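Local atomic coordinates of surface glycan binding protein B (Bacteroides ovatus, PDB entry 6E57), a protein that binds mixed-linkage beta-glucan at the cell surface of a human gut bacterium, which needs such glycan-binding proteins to use cereal beta-glucan. Residues Ala131-Glu142 / Leu153-Val161. Numbering follows the deposited sequence.
Sequences ADDPQSKEVAFE and LYGSNLQNV. With NA (sodium ion), chain N; PO4 (phosphate ion), chain J.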
ATOM      1  N   ALA A 131      -0.874  22.877  -8.691  1.00 50.72           N
ATOM      2  CA  ALA A 131       0.520  22.486  -8.884  1.00 50.83           C
ATOM      3  C   ALA A 131       1.403  23.060  -7.765  1.00 51.49           C
ATOM      4  O   ALA A 131       2.271  22.358  -7.238  1.00 50.28           O
ATOM      5  CB  ALA A 131       0.989  22.939 -10.244  1.00 51.00           C
ATOM      6  N   ASP A 132       1.154  24.325  -7.403  1.00 54.35           N
ATOM      7  CA  ASP A 132       2.003  25.093  -6.487  1.00 54.39           C
ATOM      8  C   ASP A 132       1.585  24.880  -5.023  1.00 51.46           C
ATOM      9  O   ASP A 132       2.298  25.308  -4.122  1.00 51.83           O
ATOM     10  CB  ASP A 132       1.982  26.585  -6.846  1.00 57.36           C
ATOM     11  CG  ASP A 132       2.834  26.968  -8.050  1.00 60.40           C
ATOM     12  OD1 ASP A 132       3.588  26.104  -8.550  1.00 59.59           O
ATOM     13  OD2 ASP A 132       2.742  28.141  -8.478  1.00 61.53           O
ATOM     14  N   ASP A 133       0.440  24.229  -4.785  1.00 51.16           N
ATOM     15  CA  ASP A 133      -0.064  23.984  -3.426  1.00 51.16           C
ATOM     16  C   ASP A 133       0.867  23.032  -2.682  1.00 49.14           C
ATOM     17  O   ASP A 133       1.380  22.084  -3.270  1.00 46.49           O
ATOM     18  CB  ASP A 133      -1.456  23.347  -3.427  1.00 51.47           C
ATOM     19  CG  ASP A 133      -2.603  24.293  -3.736  1.00 53.71           C
ATOM     20  OD1 ASP A 133      -2.333  25.475  -4.017  1.00 54.73           O
ATOM     21  OD2 ASP A 133      -3.762  23.831  -3.690  1.00 55.61           O
ATOM     22  N   PRO A 134       1.103  23.244  -1.366  1.00 50.00           N
ATOM     23  CA  PRO A 134       1.592  22.179  -0.492  1.00 49.57           C
ATOM     24  C   PRO A 134       0.564  21.040  -0.485  1.00 48.17           C
ATOM     25  O   PRO A 134      -0.621  21.281  -0.249  1.00 48.71           O
ATOM     26  CB  PRO A 134       1.720  22.830   0.893  1.00 49.98           C
ATOM     27  CG  PRO A 134       1.768  24.319   0.608  1.00 51.73           C
ATOM     28  CD  PRO A 134       0.946  24.518  -0.652  1.00 51.86           C
ATOM     29  N   GLN A 135       1.028  19.823  -0.774  1.00 47.37           N
ATOM     30  CA  GLN A 135       0.151  18.678  -0.953  1.00 48.74           C
ATOM     31  C   GLN A 135       0.875  17.406  -0.506  1.00 47.87           C
ATOM     32  O   GLN A 135       2.102  17.356  -0.489  1.00 46.65           O
ATOM     33  CB  GLN A 135      -0.299  18.587  -2.412  1.00 48.83           C
ATOM     34  CG  GLN A 135       0.839  18.403  -3.405  1.00 48.51           C
ATOM     35  CD  GLN A 135       0.423  18.800  -4.799  1.00 49.09           C
ATOM     36  OE1 GLN A 135       0.195  17.958  -5.663  1.00 48.04           O
ATOM     37  NE2 GLN A 135       0.295  20.100  -5.020  1.00 51.67           N
ATOM     38  N   SER A 136       0.087  16.389  -0.142  1.00 47.54           N
ATOM     39  CA  SER A 136       0.607  15.124   0.339  1.00 46.01           C
ATOM     40  C   SER A 136      -0.443  14.026   0.154  1.00 46.91           C
ATOM     41  O   SER A 136      -1.596  14.198   0.543  1.00 45.14           O
ATOM     42  CB  SER A 136       1.032  15.235   1.781  1.00 46.60           C
ATOM     43  OG  SER A 136       1.650  14.037   2.227  1.00 47.30           O
ATOM     44  N   LYS A 137      -0.017  12.917  -0.460  1.00 47.51           N
ATOM     45  CA  LYS A 137      -0.751  11.656  -0.486  1.00 48.79           C
ATOM     46  C   LYS A 137       0.070  10.583   0.237  1.00 50.25           C
ATOM     47  O   LYS A 137       1.252  10.788   0.558  1.00 49.13           O
ATOM     48  CB  LYS A 137      -1.019  11.200  -1.923  1.00 49.39           C
ATOM     49  CG  LYS A 137      -1.755  12.205  -2.795  1.00 53.76           C
ATOM     50  CD  LYS A 137      -2.344  11.593  -4.047  1.00 58.78           C
ATOM     51  CE  LYS A 137      -3.327  12.514  -4.740  1.00 61.93           C
ATOM     52  NZ  LYS A 137      -4.430  11.751  -5.369  1.00 64.99           N
ATOM     53  N   GLU A 138      -0.574   9.440   0.482  1.00 48.97           N
ATOM     54  CA  GLU A 138       0.080   8.272   1.033  1.00 49.48           C
ATOM     55  C   GLU A 138       0.843   7.568  -0.093  1.00 49.00           C
ATOM     56  O   GLU A 138       0.262   7.233  -1.120  1.00 48.07           O
ATOM     57  CB  GLU A 138      -0.940   7.329   1.674  1.00 50.93           C
ATOM     58  CG  GLU A 138      -0.306   6.098   2.300  1.00 52.76           C
ATOM     59  CD  GLU A 138      -1.152   5.402   3.353  1.00 54.18           C
ATOM     60  OE1 GLU A 138      -2.349   5.145   3.084  1.00 59.07           O
ATOM     61  OE2 GLU A 138      -0.611   5.126   4.444  1.00 51.40           O
ATOM     62  N   VAL A 139       2.150   7.372   0.111  1.00 49.26           N
ATOM     63  CA  VAL A 139       2.986   6.583  -0.787  1.00 48.41           C
ATOM     64  C   VAL A 139       2.864   5.103  -0.395  1.00 48.58           C
ATOM     65  O   VAL A 139       2.328   4.304  -1.159  1.00 48.76           O
ATOM     66  CB  VAL A 139       4.448   7.068  -0.766  1.00 48.32           C
ATOM     67  CG1 VAL A 139       5.393   6.075  -1.429  1.00 47.09           C
ATOM     68  CG2 VAL A 139       4.581   8.446  -1.397  1.00 48.49           C
ATOM     69  N   ALA A 140       3.367   4.762   0.799  1.00 47.43           N
ATOM     70  CA  ALA A 140       3.375   3.391   1.308  1.00 44.99           C
ATOM     71  C   ALA A 140       2.376   3.277   2.466  1.00 46.10           C
ATOM     72  O   ALA A 140       1.182   3.092   2.232  1.00 46.02           O
ATOM     73  CB  ALA A 140       4.774   2.990   1.713  1.00 43.57           C
ATOM     74  N   PHE A 141       2.868   3.396   3.704  1.00 45.84           N
ATOM     75  CA  PHE A 141       2.059   3.150   4.889  1.00 47.62           C
ATOM     76  C   PHE A 141       2.374   4.194   5.974  1.00 45.33           C
ATOM     77  O   PHE A 141       2.100   3.960   7.153  1.00 45.33           O
ATOM     78  CB  PHE A 141       2.282   1.709   5.359  1.00 50.01           C
ATOM     79  CG  PHE A 141       1.935   0.658   4.330  1.00 56.28           C
ATOM     80  CD1 PHE A 141       0.615   0.270   4.123  1.00 59.80           C
ATOM     81  CD2 PHE A 141       2.924   0.057   3.562  1.00 59.17           C
ATOM     82  CE1 PHE A 141       0.295  -0.694   3.176  1.00 59.80           C
ATOM     83  CE2 PHE A 141       2.601  -0.905   2.614  1.00 62.45           C
ATOM     84  CZ  PHE A 141       1.288  -1.281   2.423  1.00 61.65           C
ATOM     85  N   GLU A 142       2.889   5.361   5.561  1.00 43.93           N
ATOM     86  CA  GLU A 142       3.424   6.378   6.481  1.00 43.14           C
ATOM     87  C   GLU A 142       2.290   7.172   7.152  1.00 43.22           C
ATOM     88  O   GLU A 142       2.523   7.871   8.141  1.00 41.64           O
ATOM     89  CB  GLU A 142       4.400   7.308   5.753  1.00 44.66           C
ATOM     90  CG  GLU A 142       3.748   8.291   4.792  1.00 46.29           C
ATOM     91  CD  GLU A 142       3.493   7.786   3.380  1.00 48.67           C
ATOM     92  OE1 GLU A 142       3.835   6.617   3.090  1.00 48.81           O
ATOM     93  OE2 GLU A 142       2.950   8.571   2.568  1.00 50.10           O
ATOM     94  N   LEU A 153       5.265  12.915   6.057  1.00 42.98           N
ATOM     95  CA  LEU A 153       4.440  13.223   4.897  1.00 42.65           C
ATOM     96  C   LEU A 153       5.350  13.300   3.665  1.00 43.28           C
ATOM     97  O   LEU A 153       6.404  13.940   3.712  1.00 42.78           O
ATOM     98  CB  LEU A 153       3.715  14.556   5.119  1.00 44.42           C
ATOM     99  CG  LEU A 153       2.789  14.626   6.333  1.00 44.75           C
ATOM    100  CD1 LEU A 153       2.273  16.042   6.534  1.00 46.92           C
ATOM    101  CD2 LEU A 153       1.627  13.660   6.194  1.00 43.84           C
ATOM    102  N   TYR A 154       4.941  12.622   2.587  1.00 41.03           N
ATOM    103  CA  TYR A 154       5.532  12.758   1.261  1.00 40.08           C
ATOM    104  C   TYR A 154       4.559  13.531   0.367  1.00 41.41           C
ATOM    105  O   TYR A 154       3.347  13.368   0.487  1.00 41.37           O
ATOM    106  CB  TYR A 154       5.822  11.390   0.639  1.00 40.02           C
ATOM    107  CG  TYR A 154       6.906  10.597   1.320  1.00 40.39           C
ATOM    108  CD1 TYR A 154       8.245  10.849   1.065  1.00 39.60           C
ATOM    109  CD2 TYR A 154       6.597   9.579   2.208  1.00 40.52           C
ATOM    110  CE1 TYR A 154       9.247  10.117   1.680  1.00 39.19           C
ATOM    111  CE2 TYR A 154       7.588   8.840   2.835  1.00 39.48           C
ATOM    112  CZ  TYR A 154       8.917   9.109   2.568  1.00 38.76           C
ATOM    113  OH  TYR A 154       9.895   8.390   3.184  1.00 39.00           O
ATOM    114  N   GLY A 155       5.104  14.360  -0.529  1.00 40.25           N
ATOM    115  CA  GLY A 155       4.297  15.102  -1.481  1.00 41.18           C
ATOM    116  C   GLY A 155       5.116  16.121  -2.248  1.00 41.81           C
ATOM    117  O   GLY A 155       6.196  15.801  -2.747  1.00 41.55           O
ATOM    118  N   SER A 156       4.579  17.345  -2.339  1.00 43.75           N
ATOM    119  CA  SER A 156       5.172  18.449  -3.091  1.00 44.52           C
ATOM    120  C   SER A 156       5.009  19.761  -2.314  1.00 44.24           C
ATOM    121  O   SER A 156       4.021  19.954  -1.602  1.00 43.25           O
ATOM    122  CB  SER A 156       4.557  18.561  -4.462  1.00 45.24           C
ATOM    123  OG  SER A 156       4.634  17.325  -5.155  1.00 45.84           O
ATOM    124  N   ASN A 157       6.002  20.646  -2.466  1.00 44.78           N
ATOM    125  CA  ASN A 157       5.994  22.011  -1.934  1.00 45.02           C
ATOM    126  C   ASN A 157       5.816  22.006  -0.408  1.00 45.57           C
ATOM    127  O   ASN A 157       5.338  22.983   0.162  1.00 48.47           O
ATOM    128  CB  ASN A 157       4.910  22.850  -2.615  1.00 44.75           C
ATOM    129  CG  ASN A 157       5.003  22.806  -4.125  1.00 45.20           C
ATOM    130  OD1 ASN A 157       4.042  22.446  -4.797  1.00 45.02           O
ATOM    131  ND2 ASN A 157       6.158  23.157  -4.665  1.00 47.40           N
ATOM    132  N   LEU A 158       6.243  20.924   0.255  1.00 44.44           N
ATOM    133  CA  LEU A 158       6.004  20.747   1.682  1.00 43.26           C
ATOM    134  C   LEU A 158       6.998  21.574   2.507  1.00 45.97           C
ATOM    135  O   LEU A 158       6.814  21.702   3.712  1.00 46.39           O
ATOM    136  CB  LEU A 158       6.106  19.264   2.046  1.00 41.29           C
ATOM    137  CG  LEU A 158       4.939  18.388   1.602  1.00 39.53           C
ATOM    138  CD1 LEU A 158       5.149  16.955   2.066  1.00 38.12           C
ATOM    139  CD2 LEU A 158       3.620  18.929   2.124  1.00 39.04           C
ATOM    140  N   GLN A 159       8.038  22.125   1.864  1.00 48.25           N
ATOM    141  CA  GLN A 159       8.973  23.042   2.532  1.00 51.93           C
ATOM    142  C   GLN A 159       8.256  24.331   2.960  1.00 52.82           C
ATOM    143  O   GLN A 159       8.772  25.065   3.795  1.00 58.46           O
ATOM    144  CB  GLN A 159      10.170  23.386   1.640  1.00 54.37           C
ATOM    145  CG  GLN A 159       9.813  24.113   0.350  1.00 56.22           C
ATOM    146  CD  GLN A 159       9.979  23.226  -0.859  1.00 57.51           C
ATOM    147  OE1 GLN A 159       9.239  22.261  -1.054  1.00 57.69           O
ATOM    148  NE2 GLN A 159      10.969  23.546  -1.679  1.00 57.99           N
ATOM    149  N   ASN A 160       7.078  24.598   2.382  1.00 53.52           N
ATOM    150  CA  ASN A 160       6.277  25.788   2.680  1.00 52.25           C
ATOM    151  C   ASN A 160       5.569  25.665   4.038  1.00 51.78           C
ATOM    152  O   ASN A 160       5.225  26.684   4.634  1.00 55.14           O
ATOM    153  CB  ASN A 160       5.233  26.045   1.592  1.00 52.32           C
ATOM    154  CG  ASN A 160       5.838  26.404   0.251  1.00 52.79           C
ATOM    155  OD1 ASN A 160       7.054  26.505   0.114  1.00 53.51           O
ATOM    156  ND2 ASN A 160       4.989  26.608  -0.744  1.00 53.31           N
ATOM    157  N   VAL A 161       5.351  24.432   4.511  1.00 48.55           N
ATOM    158  CA  VAL A 161       4.466  24.152   5.648  1.00 48.80           C
ATOM    159  C   VAL A 161       5.156  24.553   6.960  1.00 48.35           C
ATOM    160  O   VAL A 161       6.225  24.047   7.277  1.00 49.16           O
ATOM    161  CB  VAL A 161       4.055  22.668   5.678  1.00 47.91           C
ATOM    162  CG1 VAL A 161       3.084  22.380   6.815  1.00 48.32           C
ATOM    163  CG2 VAL A 161       3.472  22.211   4.348  1.00 47.47           C
TER
HETATM  164 NA    NA N 512       8.141  15.188  -4.225  1.00 59.01          NA
HETATM  165  P   PO4 J 508       9.290  19.178  -3.283  1.00 61.90           P
HETATM  166  O1  PO4 J 508       8.502  19.332  -4.565  1.00 61.66           O
HETATM  167  O2  PO4 J 508      10.292  20.298  -3.172  1.00 57.00           O
HETATM  168  O3  PO4 J 508      10.001  17.843  -3.286  1.00 65.06           O
HETATM  169  O4  PO4 J 508       8.341  19.245  -2.097  1.00 63.90           O
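The Y154 ring meets the carboxylate of E142 at its edge: E142 CD lies near the ring plane, 3.8 Å from Y154 CD2, and the two planes stand almost perpendicular, 89° apart. V139 crosses the Y154 side chain at about a right angle, its CG2 3.8 Å from Y154 CB. What fixes the carboxylate is its own turn. With CG set between the backbone N and the carbonyl carbon (chi1 73°) and the chain bent at chi2, E142 folds back so that OE2 accepts V139 N at 2.8 Å and OE1 accepts A140 N, each oxygen through its syn lone pair. The far end of the tyrosine, OH, is hydrogen-bonded to R152.

Further along, Q135 and S156 form an antiparallel hydrogen-bonded pair; Q135 N to S156 O and S156 N to Q135 O are both 3.1 Å. Q135 CG packs on S156 CB on one face, while its amide returns to its own segment, NE2 donating to D133 O and also bonding L130 O. S136 turns OG anti to its backbone nitrogen (chi1 -175°), which brings the hydroxyl above the carbonyl plane of Y154, modelled too close for the bond length to be trusted; R143 is its other partner. G155 CA makes a CA-H...O contact with Q135 O at 3.3 Å. Beyond the pair, P134 CB rests on V161 CG2, 3.9 Å away, and the P134 and N160 side chains cross at about a right angle.

One firm antiparallel bridge, Q135-S156, thus ties the linker after strand 118-128 to the corner the chain turns at G155, after strand 150-154. L153, L158 and V161 pack on strands 184-188 and 196-203, setting this corner against both sheets of the middle domain. G155 O binds a sodium ion at 2.5 Å, and the E142 carboxylate, gripped by two backbone N-H groups, would probably have its negative charge stabilised beside the tyrosine edge.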